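Local structure of putative gamma-glutamylcyclotransferase YkqA (Bacillus subtilis, 2QIK) at residues 178-183 against 235-240; 249-254 against 265-270; 83-88 against 92-97; 135-140 against 257-262. The protein is a putative gamma-glutamylcyclotransferase, which would be expected to release the glutamyl part of gamma-glutamyl compounds as the cyclic product 5-oxoproline. One frame throughout, in Å; residues are numbered along the deposited sequence. Where two conformers were deposited one is given.

Overall arrangement
From the N terminus, contact 3 is the first to close, a short beta hairpin in the N-terminal sheet. Contact 4 opens next, at 135-140 after strand 128-132, and stays open for more than a hundred residues. Within that span contact 1 both opens and closes, joining the end of strand 174-180 to the loop after strand 224-234. Contact 2 then opens on helix 245-258; contact 4 closes at 257-262, and contact 2 closes only afterwards on helix 261-273, so contacts 2 and 4 cross. Asp88 with Glu181 links contacts 3 and 1, Glu240 with His270 links contacts 1 and 2, and Arg253 with Asp138 links contacts 2 and 4.

Contact 1 (178-183 against 235-240)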
# COMPACT_ATOMS: atom_id res chain seq x y z
N ASP A 178 -3.00 6.98 -8.33
CA ASP A 178 -3.27 5.94 -7.34
C ASP A 178 -2.97 4.61 -8.00
O ASP A 178 -2.82 4.55 -9.22
CB ASP A 178 -4.74 5.96 -6.91
CG ASP A 178 -5.09 5.08 -5.74
OD1 ASP A 178 -4.20 4.78 -4.88
OD2 ASP A 178 -6.31 4.80 -5.58
N MSE A 179 -2.88 3.57 -7.22
CA MSE A 179 -2.97 2.21 -7.75
C MSE A 179 -4.10 1.46 -7.10
O MSE A 179 -4.22 1.44 -5.88
CB MSE A 179 -1.69 1.41 -7.55
CG MSE A 179 -0.47 2.06 -8.25
SE MSE A 179 1.00 0.88 -8.24
CE MSE A 179 1.26 0.79 -6.37
N LEU A 180 -4.98 0.92 -7.91
CA LEU A 180 -6.14 0.16 -7.43
C LEU A 180 -5.85 -1.30 -7.54
O LEU A 180 -5.40 -1.76 -8.60
CB LEU A 180 -7.35 0.48 -8.25
CG LEU A 180 -8.73 0.07 -7.71
CD1 LEU A 180 -9.04 0.85 -6.46
CD2 LEU A 180 -9.82 0.30 -8.76
N GLU A 181 -6.09 -2.07 -6.47
CA GLU A 181 -5.82 -3.52 -6.48
C GLU A 181 -7.02 -4.22 -7.11
O GLU A 181 -7.88 -4.77 -6.44
CB GLU A 181 -5.59 -4.01 -5.06
CG GLU A 181 -5.03 -5.40 -5.00
CD GLU A 181 -4.97 -5.98 -3.62
OE1 GLU A 181 -5.35 -5.32 -2.65
OE2 GLU A 181 -4.45 -7.11 -3.49
N ASP A 182 -7.07 -4.18 -8.44
CA ASP A 182 -8.21 -4.62 -9.22
C ASP A 182 -7.91 -5.74 -10.19
O ASP A 182 -8.75 -6.09 -11.04
CB ASP A 182 -8.85 -3.44 -9.96
CG ASP A 182 -7.97 -2.80 -11.01
OD1 ASP A 182 -8.46 -1.77 -11.61
OD2 ASP A 182 -6.84 -3.34 -11.28
N GLY A 183 -6.70 -6.31 -10.10
CA GLY A 183 -6.29 -7.46 -10.90
C GLY A 183 -5.59 -7.07 -12.18
O GLY A 183 -5.33 -7.95 -13.00
N LEU A 235 -6.46 7.33 -0.00
CA LEU A 235 -7.41 6.95 1.02
C LEU A 235 -8.86 7.13 0.66
O LEU A 235 -9.67 6.23 0.92
CB LEU A 235 -7.05 7.68 2.34
CG LEU A 235 -5.87 7.07 3.02
CD1 LEU A 235 -5.24 8.05 4.04
CD2 LEU A 235 -6.28 5.79 3.73
N GLN A 236 -9.22 8.23 0.05
CA GLN A 236 -10.61 8.41 -0.37
C GLN A 236 -10.68 8.37 -1.91
O GLN A 236 -10.41 9.37 -2.61
CB GLN A 236 -11.01 9.80 0.09
CG GLN A 236 -11.26 10.13 1.59
CD GLN A 236 -10.12 9.97 2.65
OE1 GLN A 236 -9.10 10.82 2.83
NE2 GLN A 236 -10.38 8.93 3.51
N LYS A 237 -10.99 7.20 -2.44
CA LYS A 237 -10.90 7.00 -3.87
C LYS A 237 -12.23 7.48 -4.51
O LYS A 237 -13.27 7.21 -3.96
CB LYS A 237 -10.67 5.54 -4.17
CG LYS A 237 -9.31 5.02 -3.60
CD LYS A 237 -9.04 3.66 -4.01
CE LYS A 237 -8.01 2.93 -3.16
NZ LYS A 237 -6.66 3.51 -3.24
N GLU A 238 -12.13 8.18 -5.61
CA GLU A 238 -13.27 8.62 -6.36
C GLU A 238 -13.19 8.10 -7.79
O GLU A 238 -12.16 7.58 -8.23
CB GLU A 238 -13.34 10.16 -6.25
CG GLU A 238 -13.39 10.62 -4.78
CD GLU A 238 -13.79 12.06 -4.28
OE1 GLU A 238 -14.79 12.66 -4.77
OE2 GLU A 238 -13.14 12.49 -3.23
N ALA A 239 -14.31 8.18 -8.54
CA ALA A 239 -14.27 7.86 -9.97
C ALA A 239 -13.20 8.69 -10.66
O ALA A 239 -12.95 9.82 -10.33
CB ALA A 239 -15.58 8.01 -10.66
N GLU A 240 -12.58 8.09 -11.67
CA GLU A 240 -11.44 8.71 -12.31
C GLU A 240 -11.85 9.92 -13.12
O GLU A 240 -12.82 9.91 -13.92
CB GLU A 240 -10.72 7.72 -13.22
CG GLU A 240 -10.11 6.52 -12.53
CD GLU A 240 -9.18 5.80 -13.51
OE1 GLU A 240 -8.03 6.26 -13.78
OE2 GLU A 240 -9.62 4.74 -14.12
O HOH W 1 -5.21 1.09 -3.40
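Asp178 and Lys237 form a salt bridge in which Lys237 NZ stands 2.7 Å from Asp178 OD2; the syn lone pair of OD2, facing OD1, receives the ammonium. The lysine chain crosses the aspartate at about a right angle, and a bend at its last torsion (chi4 -65°) turns the ammonium group in to the carboxylate. The same ammonium gives a second bond to water 1, 2.8 Å from Lys237 NZ. That water in turn donates to Met179 O at 2.7 Å, so a backbone carbonyl of the strand is drawn into the network. Both carboxylate oxygens have further partners: Asp178 OD2 is also bonded to Thr168 OG1, while Asp178 OD1 is bonded to Val234 N. A lysine suits this place because its methylenes are useful too: Leu180 CD1 rests 3.7 Å from Lys237 CD. Asp88 touches both Leu180 and Lys237 and bonds to Glu181 N, bringing the N-terminal part of the protein up to this junction. With a cation, a hydroxyl and a peptide N-H all directed at it, the buried Asp178 carboxylate is probably stabilised as the anion, and it pins the 235-240 loop to strand 174-180.

Contact 2 (249-254 against 265-270)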
# COMPACT_ATOMS: atom_id res chain seq x y z
N ILE A 249 2.18 16.05 -17.29
CA ILE A 249 3.49 16.10 -17.93
C ILE A 249 4.59 15.48 -17.09
O ILE A 249 5.50 14.86 -17.61
CB ILE A 249 3.81 17.55 -18.35
CG1 ILE A 249 2.85 18.06 -19.45
CG2 ILE A 249 5.26 17.66 -18.89
CD1 ILE A 249 2.86 19.61 -19.62
N GLU A 250 4.54 15.66 -15.77
CA GLU A 250 5.54 15.02 -14.87
C GLU A 250 5.49 13.52 -15.02
O GLU A 250 6.52 12.86 -15.17
CB GLU A 250 5.28 15.43 -13.44
CG GLU A 250 5.54 16.88 -13.17
CD GLU A 250 5.07 17.32 -11.81
OE1 GLU A 250 4.18 18.20 -11.80
OE2 GLU A 250 5.60 16.94 -10.75
N ILE A 251 4.27 12.96 -15.02
CA ILE A 251 4.12 11.51 -15.18
C ILE A 251 4.68 11.03 -16.49
O ILE A 251 5.39 10.04 -16.60
CB ILE A 251 2.65 11.08 -15.03
CG1 ILE A 251 2.21 11.36 -13.64
CG2 ILE A 251 2.45 9.63 -15.40
CD1 ILE A 251 0.77 11.03 -13.35
N GLU A 252 4.38 11.79 -17.53
CA GLU A 252 4.83 11.40 -18.84
C GLU A 252 6.33 11.41 -18.93
O GLU A 252 6.92 10.50 -19.51
CB GLU A 252 4.21 12.30 -19.93
CG GLU A 252 2.73 12.11 -20.11
CD GLU A 252 2.16 12.85 -21.27
OE1 GLU A 252 0.98 12.68 -21.51
OE2 GLU A 252 2.91 13.56 -21.95
N ARG A 253 7.00 12.41 -18.38
CA ARG A 253 8.47 12.48 -18.45
C ARG A 253 9.08 11.30 -17.70
O ARG A 253 10.02 10.67 -18.17
CB ARG A 253 8.95 13.80 -17.84
CG ARG A 253 8.88 15.05 -18.65
CD ARG A 253 9.87 16.12 -18.08
NE ARG A 253 9.54 16.49 -16.70
CZ ARG A 253 8.99 17.63 -16.35
NH1 ARG A 253 8.72 18.58 -17.28
NH2 ARG A 253 8.71 17.90 -15.08
N GLY A 254 8.52 11.00 -16.50
CA GLY A 254 9.07 9.89 -15.71
C GLY A 254 8.82 8.57 -16.39
O GLY A 254 9.70 7.70 -16.43
N GLU A 265 2.68 4.13 -23.42
CA GLU A 265 1.64 4.49 -24.36
C GLU A 265 0.24 4.24 -23.83
O GLU A 265 -0.67 5.06 -24.02
CB GLU A 265 1.82 3.65 -25.64
CG GLU A 265 0.66 3.88 -26.56
CD GLU A 265 0.76 3.04 -27.81
OE1 GLU A 265 0.30 3.60 -28.84
OE2 GLU A 265 1.25 1.90 -27.84
N LYS A 266 0.04 3.09 -23.19
CA LYS A 266 -1.21 2.79 -22.53
C LYS A 266 -1.59 3.80 -21.47
O LYS A 266 -2.75 4.18 -21.37
CB LYS A 266 -1.13 1.42 -21.92
CG LYS A 266 -1.47 0.34 -22.83
CD LYS A 266 -1.80 -0.95 -21.95
CE LYS A 266 -1.99 -2.12 -22.85
NZ LYS A 266 -2.62 -3.36 -22.13
N LEU A 267 -0.62 4.19 -20.65
CA LEU A 267 -0.86 5.11 -19.55
C LEU A 267 -1.27 6.50 -20.10
O LEU A 267 -2.20 7.10 -19.62
CB LEU A 267 0.37 5.19 -18.63
CG LEU A 267 0.24 6.16 -17.41
CD1 LEU A 267 -0.86 5.82 -16.44
CD2 LEU A 267 1.54 6.18 -16.70
N LYS A 268 -0.54 6.97 -21.12
CA LYS A 268 -0.87 8.20 -21.78
C LYS A 268 -2.28 8.11 -22.35
O LYS A 268 -3.06 9.04 -22.19
CB LYS A 268 0.14 8.56 -22.87
CG LYS A 268 1.42 9.08 -22.33
CD LYS A 268 2.48 9.32 -23.46
CE LYS A 268 3.83 9.92 -22.97
NZ LYS A 268 4.86 10.06 -24.05
N ARG A 269 -2.62 7.03 -23.05
CA ARG A 269 -3.92 6.96 -23.64
C ARG A 269 -5.02 6.98 -22.54
O ARG A 269 -6.08 7.60 -22.66
CB ARG A 269 -4.09 5.65 -24.46
CG ARG A 269 -3.45 5.47 -25.92
CD ARG A 269 -3.72 4.00 -26.80
NE ARG A 269 -4.59 4.41 -27.85
CZ ARG A 269 -5.80 4.98 -27.71
NH1 ARG A 269 -6.52 5.33 -28.80
NH2 ARG A 269 -6.34 5.18 -26.50
N HIS A 270 -4.74 6.30 -21.40
CA HIS A 270 -5.68 6.30 -20.31
C HIS A 270 -5.88 7.69 -19.76
O HIS A 270 -7.04 8.10 -19.57
CB HIS A 270 -5.22 5.34 -19.21
CG HIS A 270 -6.14 5.25 -18.06
ND1 HIS A 270 -7.38 4.64 -18.17
CD2 HIS A 270 -6.02 5.69 -16.80
CE1 HIS A 270 -8.00 4.75 -17.01
NE2 HIS A 270 -7.20 5.38 -16.15
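Ile251 and Leu267 meet because their first torsions send a branch of each into the gap between the helices. In Ile251 a chi1 of -65° puts CG1 beside the backbone N and leaves the CG2 methyl anti to it; in Leu267 it is CG that takes the anti position (chi1 180°), with CD2 carried on towards the isoleucine. Ile251 CG2 and Leu267 CD2 come within 3.8 Å, the two side chains crossing at about a right angle. Branched aliphatic residues fit here, since each can offer a single methyl to its partner while the remainder packs against its surroundings; both touch Phe167 of strand 164-171, and Ile251 also reaches Met137 and Met271.

One residue further along each helix, Glu252 and Lys268 start beside their backbone N atoms and then run out extended, so that two long chains cross roughly at right angles. Methylene meets methylene at Glu252 CG and Lys268 CE, 3.8 Å apart, and the carboxylate oxygen Glu252 OE1 rests 3.7 Å from Lys268 CG. The charged ends do not join: Glu252 OE2 and Lys268 NZ remain 4.5 Å apart, and the ammonium pairs instead with Glu256 OE2 in the first of the two helices.

No hydrogen bond spans these two segments. Their cohesion is probably chiefly van der Waals packing, with a buried methyl contact beside a partly exposed border of methylenes; the opposite charges of Glu252 and Lys268 may add a modest long-range attraction.

Contact 3 (83-88 against 92-97); sequences VFVETD and KIALIY
Phe84 and Ile93 lie side by side on one face of a beta hairpin, pointing the same way. Phe84 CE1 is 3.6 Å from Ile93 CG1, an oblique approach to the ring. They form the non-hydrogen-bonded pair of the register, whose close backbones bring large side chains together.

The other face carries Val83, Val85, Lys92 and Ala94. Here Ala94 is small enough for a valine branch to lean over: with CG1 of Val85 anti to the backbone N (chi1 177°), Val85 CG2 is left beside that nitrogen and sits 4.0 Å from Ala94 CB. Farther along, Val83 CG1 meets Ile96 CG2 at 3.9 Å. Near the turn, Thr87 OG1 is bonded to Gly90 O at the start of the return strand.

Hydrogen-bonded pairs flank Phe84 and Ile93. Val83 and Ala94 exchange two bonds, Val83 N to Ala94 O measuring 2.9 Å, and Val85 and Lys92 exchange two more, with Val85 N to Lys92 O at 2.7 Å and nearly straight (171°).

The N-to-C directions of 83-87 and 92-97 make 123°, well short of the 180° of a flat antiparallel pair. Strand 79-87 also pairs with strand 25-34, while Leu95 bonds through its backbone to Leu4 and Phe6 of strand 3-7. These bonds between the two outer strands bring the sheet round on itself, consistent with the family's beta barrel, and Ile96 packs against Phe6 and Tyr8, the latter a probable substrate-binding residue.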
# COMPACT_ATOMS: atom_id res chain seq x y z
N VAL A 83 -15.29 -9.17 11.25
CA VAL A 83 -15.42 -7.77 11.00
C VAL A 83 -15.73 -7.53 9.52
O VAL A 83 -15.43 -8.38 8.67
CB VAL A 83 -14.16 -6.98 11.37
CG1 VAL A 83 -13.96 -6.87 12.91
CG2 VAL A 83 -12.93 -7.56 10.77
N PHE A 84 -16.29 -6.39 9.23
CA PHE A 84 -16.39 -5.89 7.87
C PHE A 84 -15.10 -5.23 7.47
O PHE A 84 -14.62 -4.34 8.17
CB PHE A 84 -17.51 -4.86 7.72
CG PHE A 84 -18.90 -5.41 7.76
CD1 PHE A 84 -19.41 -6.01 6.70
CD2 PHE A 84 -19.68 -5.23 8.86
CE1 PHE A 84 -20.74 -6.50 6.75
CE2 PHE A 84 -20.96 -5.77 8.91
CZ PHE A 84 -21.48 -6.40 7.91
N VAL A 85 -14.53 -5.72 6.39
CA VAL A 85 -13.24 -5.27 5.87
C VAL A 85 -13.44 -4.50 4.54
O VAL A 85 -14.05 -5.03 3.60
CB VAL A 85 -12.32 -6.47 5.64
CG1 VAL A 85 -10.99 -6.02 5.03
CG2 VAL A 85 -12.07 -7.19 6.89
N GLU A 86 -12.89 -3.29 4.47
CA GLU A 86 -12.94 -2.49 3.27
C GLU A 86 -11.72 -2.85 2.40
O GLU A 86 -10.59 -2.92 2.88
CB GLU A 86 -12.86 -1.00 3.64
CG GLU A 86 -14.06 -0.44 4.43
CD GLU A 86 -13.90 0.94 5.07
OE1 GLU A 86 -13.14 1.70 4.56
OE2 GLU A 86 -14.71 1.33 6.05
N THR A 87 -11.94 -3.08 1.13
CA THR A 87 -10.92 -3.39 0.13
C THR A 87 -11.11 -2.56 -1.09
O THR A 87 -12.13 -1.87 -1.22
CB THR A 87 -10.91 -4.86 -0.25
OG1 THR A 87 -11.94 -5.15 -1.24
CG2 THR A 87 -11.05 -5.82 0.98
N ASP A 88 -10.17 -2.63 -2.02
CA ASP A 88 -10.34 -1.84 -3.25
C ASP A 88 -11.49 -2.35 -4.12
O ASP A 88 -11.85 -1.63 -5.08
CB ASP A 88 -9.05 -1.84 -4.05
CG ASP A 88 -7.97 -1.00 -3.46
OD1 ASP A 88 -8.13 -0.41 -2.37
OD2 ASP A 88 -6.88 -0.94 -4.07
N LYS A 92 -15.97 -6.85 2.58
CA LYS A 92 -15.91 -8.30 2.78
C LYS A 92 -16.10 -8.59 4.26
O LYS A 92 -15.61 -7.85 5.08
CB LYS A 92 -14.52 -8.84 2.35
CG LYS A 92 -14.23 -8.63 0.90
CD LYS A 92 -13.05 -9.43 0.45
CE LYS A 92 -12.76 -9.23 -1.08
NZ LYS A 92 -13.73 -9.89 -2.00
N ILE A 93 -16.62 -9.73 4.64
CA ILE A 93 -16.67 -10.14 6.04
C ILE A 93 -15.52 -11.15 6.25
O ILE A 93 -15.38 -12.11 5.53
CB ILE A 93 -18.04 -10.74 6.42
CG1 ILE A 93 -19.14 -9.70 6.27
CG2 ILE A 93 -18.02 -11.30 7.76
CD1 ILE A 93 -20.53 -10.18 6.46
N ALA A 94 -14.73 -10.93 7.29
CA ALA A 94 -13.57 -11.78 7.58
C ALA A 94 -13.38 -11.99 9.05
O ALA A 94 -13.71 -11.15 9.86
CB ALA A 94 -12.32 -11.15 6.95
N LEU A 95 -12.75 -13.12 9.39
CA LEU A 95 -12.33 -13.39 10.74
C LEU A 95 -11.15 -12.50 11.10
O LEU A 95 -10.33 -12.13 10.27
CB LEU A 95 -11.81 -14.82 10.79
CG LEU A 95 -12.87 -15.88 10.73
CD1 LEU A 95 -12.25 -17.27 10.50
CD2 LEU A 95 -13.70 -15.89 12.06
N ILE A 96 -11.03 -12.24 12.39
CA ILE A 96 -9.88 -11.47 12.93
C ILE A 96 -9.61 -12.01 14.33
O ILE A 96 -10.56 -12.28 15.07
CB ILE A 96 -10.14 -9.97 12.92
CG1 ILE A 96 -8.88 -9.18 13.27
CG2 ILE A 96 -11.31 -9.60 13.81
CD1 ILE A 96 -9.08 -7.64 13.12
N TYR A 97 -8.33 -12.14 14.69
CA TYR A 97 -7.91 -12.56 16.02
C TYR A 97 -7.56 -11.34 16.84
O TYR A 97 -6.96 -10.41 16.36
CB TYR A 97 -6.69 -13.51 15.92
CG TYR A 97 -7.04 -14.90 15.43
CD1 TYR A 97 -7.23 -15.94 16.31
CD2 TYR A 97 -7.21 -15.16 14.08
CE1 TYR A 97 -7.57 -17.23 15.86
CE2 TYR A 97 -7.56 -16.44 13.62
CZ TYR A 97 -7.78 -17.45 14.53
OH TYR A 97 -8.07 -18.67 14.00

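Contact 4 (135-140 against 257-262); sequences SCMDNA and LYLSPE
Met137, present as selenomethionine, meets Tyr258 through its backbone and Leu259 through its side chain. Its carbonyl oxygen lies at the edge of the tyrosine ring, close to the ring plane, with Met137 O 3.3 Å from Tyr258 CE2. Water 2 stands at the ring's edge too, 2.8 Å from Tyr258 OH, and makes a weak bond to Met137 O. With CG anti to the carbonyl carbon (chi1 -59°), the extended methionine chain carries Met137 SE to 3.7 Å from Leu259 CD1, crossing Leu259 at about a right angle; a bend at chi3 then directs Met137 CE, 4.1 Å from Leu259 CD1. A flexible side chain and a branched one suit this buried spot, which Val189 helps to line.

Farther out, Leu257 CG packs over one face of the Tyr258 ring. Asp138 OD1 accepts from Ala140 N at 3.2 Å, the N-H coming from above the carboxylate plane, and makes a salt bridge to Arg253. Ser260 OG caps Phe263 N at the start of helix 261-273.

Ser135 and Cys136 end a Tyr-Gly-Ser-Cys sequence that begins at Tyr133 and resembles Tyr8-Gly9-Thr10-Leu11, the probable substrate site. A citrate, probably from the crystallisation liquor, bonds to Ser135 OG and Cys136 N, consistent with a loop related to that substrate-binding one.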
# COMPACT_ATOMS: atom_id res chain seq x y z
N SER A 135 3.90 10.97 -10.48
CA SER A 135 4.82 12.10 -10.65
C SER A 135 6.11 11.96 -9.86
O SER A 135 7.08 12.62 -10.20
CB SER A 135 4.25 13.44 -10.39
OG SER A 135 4.14 13.70 -9.03
N CYS A 136 6.15 11.04 -8.88
CA CYS A 136 7.44 10.75 -8.23
C CYS A 136 8.39 9.95 -9.14
O CYS A 136 9.52 9.73 -8.73
CB CYS A 136 7.25 10.02 -6.91
SG CYS A 136 6.54 11.13 -5.68
N MSE A 137 7.97 9.55 -10.34
CA MSE A 137 8.89 9.05 -11.34
C MSE A 137 9.69 10.17 -12.04
O MSE A 137 10.72 9.87 -12.61
CB MSE A 137 8.14 8.27 -12.42
CG MSE A 137 7.35 7.04 -11.86
SE MSE A 137 6.63 5.96 -13.24
CE MSE A 137 5.38 7.11 -13.97
N ASP A 138 9.23 11.41 -11.92
CA ASP A 138 9.97 12.57 -12.42
C ASP A 138 10.77 13.22 -11.31
O ASP A 138 10.51 12.95 -10.11
CB ASP A 138 8.93 13.59 -12.98
CG ASP A 138 9.55 14.76 -13.60
OD1 ASP A 138 9.31 15.89 -13.10
OD2 ASP A 138 10.29 14.59 -14.57
N ASN A 139 11.74 14.01 -11.67
CA ASN A 139 12.64 14.60 -10.69
C ASN A 139 12.50 16.09 -10.44
O ASN A 139 13.20 16.59 -9.58
CB ASN A 139 14.08 14.18 -10.89
CG ASN A 139 14.69 14.82 -12.08
OD1 ASN A 139 15.93 14.84 -12.18
ND2 ASN A 139 13.89 15.37 -12.97
N ALA A 140 11.66 16.81 -11.17
CA ALA A 140 11.69 18.27 -11.02
C ALA A 140 11.27 18.72 -9.63
O ALA A 140 11.91 19.58 -9.06
CB ALA A 140 10.81 18.92 -12.04
N LEU A 257 11.18 8.10 -19.25
CA LEU A 257 12.54 7.79 -18.83
C LEU A 257 12.71 6.33 -18.41
O LEU A 257 13.72 5.71 -18.71
CB LEU A 257 12.97 8.72 -17.70
CG LEU A 257 14.36 8.70 -17.02
CD1 LEU A 257 15.40 8.85 -18.10
CD2 LEU A 257 14.40 9.81 -15.97
N TYR A 258 11.74 5.80 -17.67
CA TYR A 258 11.95 4.52 -17.01
C TYR A 258 11.16 3.33 -17.53
O TYR A 258 11.58 2.20 -17.34
CB TYR A 258 11.62 4.71 -15.53
CG TYR A 258 12.54 5.62 -14.72
CD1 TYR A 258 13.82 5.22 -14.41
CD2 TYR A 258 12.06 6.77 -14.13
CE1 TYR A 258 14.66 5.98 -13.68
CE2 TYR A 258 12.92 7.58 -13.33
CZ TYR A 258 14.22 7.17 -13.09
OH TYR A 258 15.10 7.90 -12.29
N LEU A 259 9.95 3.54 -18.04
CA LEU A 259 9.00 2.43 -18.21
C LEU A 259 9.01 1.86 -19.63
O LEU A 259 9.61 2.42 -20.53
CB LEU A 259 7.59 2.88 -17.81
CG LEU A 259 7.48 3.51 -16.43
CD1 LEU A 259 6.04 3.74 -16.13
CD2 LEU A 259 8.14 2.62 -15.35
N SER A 260 8.35 0.75 -19.83
CA SER A 260 8.32 0.19 -21.18
C SER A 260 7.53 1.13 -22.10
O SER A 260 6.56 1.72 -21.70
CB SER A 260 7.74 -1.23 -21.20
OG SER A 260 6.36 -1.29 -20.91
N PRO A 261 7.93 1.25 -23.37
CA PRO A 261 7.16 2.02 -24.33
C PRO A 261 5.67 1.58 -24.40
O PRO A 261 4.84 2.42 -24.48
CB PRO A 261 7.96 1.84 -25.64
CG PRO A 261 9.24 1.29 -25.27
CD PRO A 261 9.18 0.68 -23.96
N GLU A 262 5.37 0.29 -24.34
CA GLU A 262 3.99 -0.19 -24.50
C GLU A 262 3.21 0.31 -23.29
O GLU A 262 2.07 0.76 -23.43
CB GLU A 262 3.82 -1.72 -24.60
CG GLU A 262 2.35 -2.31 -24.72
CD GLU A 262 1.56 -2.03 -26.05
OE1 GLU A 262 0.26 -2.31 -26.19
OE2 GLU A 262 2.21 -1.56 -27.02
O HOH W 2 13.86 10.17 -11.11